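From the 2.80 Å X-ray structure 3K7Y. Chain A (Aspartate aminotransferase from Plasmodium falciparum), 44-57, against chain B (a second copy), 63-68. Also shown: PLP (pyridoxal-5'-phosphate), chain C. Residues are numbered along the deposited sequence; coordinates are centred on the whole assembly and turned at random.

Chain A (44-57) GDLHIFDSVLNADK
Chain B (63-68) YKEKPY

Two copies of one aspartate aminotransferase meet here, and the two stretches bury 436 Å² between them. Chain A begins as loop; Ser51(A) to Lys57(A) are helical, and the helix continues beyond. Chain B is irregular, with no regular helix or strand. Its phi/psi values are -125/-35 at Lys64(B), -82/151 at Glu65(B), -129/79 at Lys66(B) and -79/153 at Pro67(B). In register, the CA of Ile48(A) lies 6.2 Å from the CA of Glu65(B), and the CA of Leu53(A) lies 6.9 Å from the CA of Lys64(B).

The helix satisfies its own backbone. Asn54(A) N donates to Asp50(A) O at 2.8 Å, Ala55(A) N to Ser51(A) O at 2.8 Å, Asp56(A) N to Val52(A) O at 2.9 Å and Lys57(A) N to Leu53(A) O at 3.3 Å. No backbone hydrogen bond crosses between the stretches.

The one crossing hydrogen bond is part of a salt bridge. Lys66(B) NZ donates to Asp56(A) OD2 at 2.8 Å. Lys66(B) is buried, with chi1 m and chi2 to chi4 all t. Its CA-to-CB bond points sideways, and the extended chain carries the ammonium to the helix. The CA-to-CB bond of Asp56(A) points toward chain B, with chi1 at -118°, between wells. Its carboxylate balances the lysine charge. Val52(A), one turn earlier and chi1 t, places CG1 3.4 Å from Lys66(B) NZ.

Aliphatic groups pack beside this bridge. The CA-to-CB bond of Ile48(A) points toward chain B, with phi/psi -162/136, chi1 t and chi2 at 127°. Ile48(A) CD1 is 3.4 Å from Lys64(B) O and 3.9 Å from Lys66(B) CG, so the lysine methylenes also serve as apolar surface. Leu53(A), m then t, brings CD2 to 3.3 Å from the same Lys64(B) O. Both are methyl contacts, so Lys64(B) O gets no conventional hydrogen bond from chain A. Lys64(B) has chi1 p, and its side chain leads away at the end.

The CA-to-CB bond of Leu46(A), t then p at phi/psi -50/144, points toward chain B. Leu46(A) CD2 lies 3.8 Å from Lys66(B) C and 4.1 Å from Pro67(B) CG, the latter an apolar contact between two hydrocarbon side chains.

The CA-to-CB bond of Glu65(B) is sideways, chi1 m and chi2 t, and the end of the side chain comes nearer chain A but gains no hydrogen bond from it. Glu65(B) OE2 is 3.5 Å from Leu46(A) O; both are acceptors. Glu65(B) OE2 is also 4.4 Å from Asp45(A) OD1, a pair of like charges. Asp45(A) has chi1 p.

Beyond the contact, Tyr68(B) OH lies 3.0 Å from PLP O2P. That hydroxyl and Ser51(A) OG are hydrogen-bonded elsewhere in the structure.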

# COMPACT_ATOMS: atom_id res chain seq x y z
N GLY A 44 -20.22 20.24 -8.73
CA GLY A 44 -18.81 20.57 -8.50
C GLY A 44 -18.18 19.88 -7.31
O GLY A 44 -17.15 20.33 -6.80
N ASP A 45 -18.79 18.79 -6.85
CA ASP A 45 -18.22 17.95 -5.79
C ASP A 45 -17.95 16.55 -6.32
O ASP A 45 -18.54 16.15 -7.33
CB ASP A 45 -19.16 17.90 -4.58
CG ASP A 45 -20.61 17.63 -4.96
OD1 ASP A 45 -21.44 17.49 -4.04
OD2 ASP A 45 -20.91 17.56 -6.18
N LEU A 46 -17.08 15.80 -5.64
CA LEU A 46 -16.57 14.52 -6.15
C LEU A 46 -17.63 13.55 -6.65
O LEU A 46 -18.72 13.45 -6.09
CB LEU A 46 -15.70 13.83 -5.09
CG LEU A 46 -15.10 12.49 -5.54
CD1 LEU A 46 -13.99 12.70 -6.55
CD2 LEU A 46 -14.62 11.66 -4.35
N HIS A 47 -17.28 12.82 -7.70
CA HIS A 47 -18.19 11.87 -8.33
C HIS A 47 -18.21 10.50 -7.67
O HIS A 47 -17.23 10.10 -7.03
CB HIS A 47 -17.83 11.70 -9.81
CG HIS A 47 -18.72 10.74 -10.53
ND1 HIS A 47 -18.26 9.58 -11.11
CD2 HIS A 47 -20.06 10.76 -10.75
CE1 HIS A 47 -19.26 8.94 -11.67
NE2 HIS A 47 -20.37 9.63 -11.47
N ILE A 48 -19.33 9.79 -7.83
CA ILE A 48 -19.42 8.37 -7.50
C ILE A 48 -20.61 7.67 -8.16
O ILE A 48 -21.72 8.19 -8.15
CB ILE A 48 -19.36 8.09 -5.95
CG1 ILE A 48 -19.04 6.61 -5.67
CG2 ILE A 48 -20.63 8.62 -5.23
CD1 ILE A 48 -17.88 6.39 -4.75
N PHE A 49 -20.38 6.48 -8.71
CA PHE A 49 -21.42 5.66 -9.33
C PHE A 49 -22.45 5.11 -8.34
O PHE A 49 -22.30 5.27 -7.13
CB PHE A 49 -20.76 4.50 -10.07
CG PHE A 49 -19.92 4.92 -11.24
CD1 PHE A 49 -20.48 5.01 -12.51
CD2 PHE A 49 -18.58 5.22 -11.07
CE1 PHE A 49 -19.69 5.40 -13.59
CE2 PHE A 49 -17.80 5.61 -12.14
CZ PHE A 49 -18.34 5.70 -13.40
N ASP A 50 -23.49 4.47 -8.86
CA ASP A 50 -24.44 3.74 -8.03
C ASP A 50 -24.06 2.27 -8.00
O ASP A 50 -24.17 1.61 -6.97
CB ASP A 50 -25.88 3.91 -8.54
CG ASP A 50 -26.55 5.17 -8.00
OD1 ASP A 50 -25.96 6.26 -8.09
OD2 ASP A 50 -27.69 5.05 -7.50
N SER A 51 -23.60 1.77 -9.14
CA SER A 51 -23.02 0.42 -9.24
C SER A 51 -22.00 0.20 -8.14
O SER A 51 -21.98 -0.85 -7.50
CB SER A 51 -22.35 0.23 -10.60
OG SER A 51 -23.29 0.32 -11.66
N VAL A 52 -21.15 1.20 -7.92
CA VAL A 52 -20.10 1.14 -6.91
C VAL A 52 -20.67 1.18 -5.50
O VAL A 52 -20.23 0.39 -4.65
CB VAL A 52 -19.05 2.25 -7.12
CG1 VAL A 52 -18.28 2.52 -5.84
CG2 VAL A 52 -18.09 1.85 -8.24
N LEU A 53 -21.63 2.06 -5.25
CA LEU A 53 -22.33 2.08 -3.96
C LEU A 53 -23.04 0.75 -3.67
O LEU A 53 -23.16 0.34 -2.51
CB LEU A 53 -23.34 3.24 -3.88
CG LEU A 53 -22.93 4.72 -3.94
CD1 LEU A 53 -24.00 5.61 -3.33
CD2 LEU A 53 -21.61 4.99 -3.25
N ASN A 54 -23.49 0.08 -4.73
CA ASN A 54 -24.15 -1.21 -4.58
C ASN A 54 -23.16 -2.36 -4.39
O ASN A 54 -23.38 -3.25 -3.57
CB ASN A 54 -25.10 -1.48 -5.75
CG ASN A 54 -26.28 -0.51 -5.77
OD1 ASN A 54 -26.95 -0.37 -6.79
ND2 ASN A 54 -26.53 0.16 -4.65
N ALA A 55 -22.06 -2.34 -5.14
CA ALA A 55 -20.97 -3.27 -4.91
C ALA A 55 -20.55 -3.19 -3.44
O ALA A 55 -20.36 -4.21 -2.78
CB ALA A 55 -19.80 -2.99 -5.84
N ASP A 56 -20.43 -1.96 -2.92
CA ASP A 56 -20.10 -1.77 -1.51
C ASP A 56 -21.04 -2.53 -0.59
O ASP A 56 -20.59 -3.36 0.20
CB ASP A 56 -20.07 -0.28 -1.15
CG ASP A 56 -18.70 0.17 -0.67
OD1 ASP A 56 -17.86 -0.69 -0.32
OD2 ASP A 56 -18.45 1.40 -0.63
N LYS A 57 -22.34 -2.25 -0.70
CA LYS A 57 -23.36 -2.97 0.08
C LYS A 57 -23.21 -4.47 -0.10
O LYS A 57 -23.01 -5.19 0.87
CB LYS A 57 -24.77 -2.51 -0.30
CG LYS A 57 -25.26 -1.27 0.45
CD LYS A 57 -26.72 -0.93 0.14
CE LYS A 57 -26.84 0.10 -0.98
NZ LYS A 57 -28.26 0.53 -1.19
N TYR B 63 -21.11 7.04 4.70
CA TYR B 63 -20.15 7.46 3.70
C TYR B 63 -20.58 6.99 2.31
O TYR B 63 -20.90 5.82 2.12
CB TYR B 63 -18.80 6.86 4.03
CG TYR B 63 -18.18 7.28 5.35
CD1 TYR B 63 -17.78 8.60 5.57
CD2 TYR B 63 -17.95 6.35 6.37
CE1 TYR B 63 -17.18 8.98 6.77
CE2 TYR B 63 -17.36 6.72 7.58
CZ TYR B 63 -16.98 8.04 7.77
OH TYR B 63 -16.39 8.41 8.95
N LYS B 64 -20.58 7.91 1.35
CA LYS B 64 -20.95 7.58 -0.02
C LYS B 64 -19.86 7.97 -1.03
O LYS B 64 -19.64 7.28 -2.03
CB LYS B 64 -22.33 8.17 -0.39
CG LYS B 64 -22.58 9.64 0.02
CD LYS B 64 -23.24 9.77 1.42
CE LYS B 64 -22.92 11.13 2.08
NZ LYS B 64 -21.43 11.36 2.27
N GLU B 65 -19.17 9.07 -0.76
CA GLU B 65 -18.02 9.49 -1.55
C GLU B 65 -16.74 8.76 -1.14
O GLU B 65 -16.59 8.38 0.03
CB GLU B 65 -17.80 10.97 -1.33
CG GLU B 65 -18.59 11.87 -2.23
CD GLU B 65 -18.12 13.31 -2.12
OE1 GLU B 65 -17.07 13.57 -1.48
OE2 GLU B 65 -18.81 14.20 -2.68
N LYS B 66 -15.81 8.59 -2.08
CA LYS B 66 -14.51 7.97 -1.78
C LYS B 66 -13.31 8.79 -2.28
O LYS B 66 -12.73 8.47 -3.31
CB LYS B 66 -14.46 6.54 -2.33
CG LYS B 66 -15.54 5.65 -1.78
CD LYS B 66 -15.54 4.27 -2.44
CE LYS B 66 -16.88 3.57 -2.25
NZ LYS B 66 -16.90 2.17 -2.78
N PRO B 67 -12.92 9.84 -1.54
CA PRO B 67 -11.80 10.72 -1.89
C PRO B 67 -10.39 10.19 -1.57
O PRO B 67 -10.21 9.39 -0.65
CB PRO B 67 -12.06 11.98 -1.05
CG PRO B 67 -13.41 11.79 -0.45
CD PRO B 67 -13.63 10.35 -0.35
N TYR B 68 -9.42 10.66 -2.35
CA TYR B 68 -8.01 10.52 -2.03
C TYR B 68 -7.72 11.14 -0.67
O TYR B 68 -8.20 12.25 -0.38
CB TYR B 68 -7.19 11.32 -3.04
CG TYR B 68 -7.00 10.75 -4.41
CD1 TYR B 68 -6.68 9.41 -4.59
CD2 TYR B 68 -7.08 11.57 -5.54
CE1 TYR B 68 -6.47 8.89 -5.87
CE2 TYR B 68 -6.88 11.06 -6.83
CZ TYR B 68 -6.57 9.72 -6.98
OH TYR B 68 -6.35 9.18 -8.22
N1 PLP C . -0.93 7.07 -14.43
C2 PLP C . -1.54 8.20 -14.89
C2A PLP C . -1.27 8.63 -16.28
C3 PLP C . -2.41 8.91 -14.07
O3 PLP C . -3.04 10.03 -14.53
C4 PLP C . -2.63 8.46 -12.76
C4A PLP C . -3.68 9.18 -11.96
O4A PLP C . -4.84 8.75 -11.97
C5 PLP C . -2.01 7.29 -12.28
C6 PLP C . -1.15 6.61 -13.14
C5A PLP C . -2.18 6.73 -10.87
O4P PLP C . -3.51 6.57 -10.40
P PLP C . -3.79 6.15 -8.86
O1P PLP C . -5.09 5.40 -8.73
O2P PLP C . -3.97 7.40 -8.03
O3P PLP C . -2.64 5.28 -8.40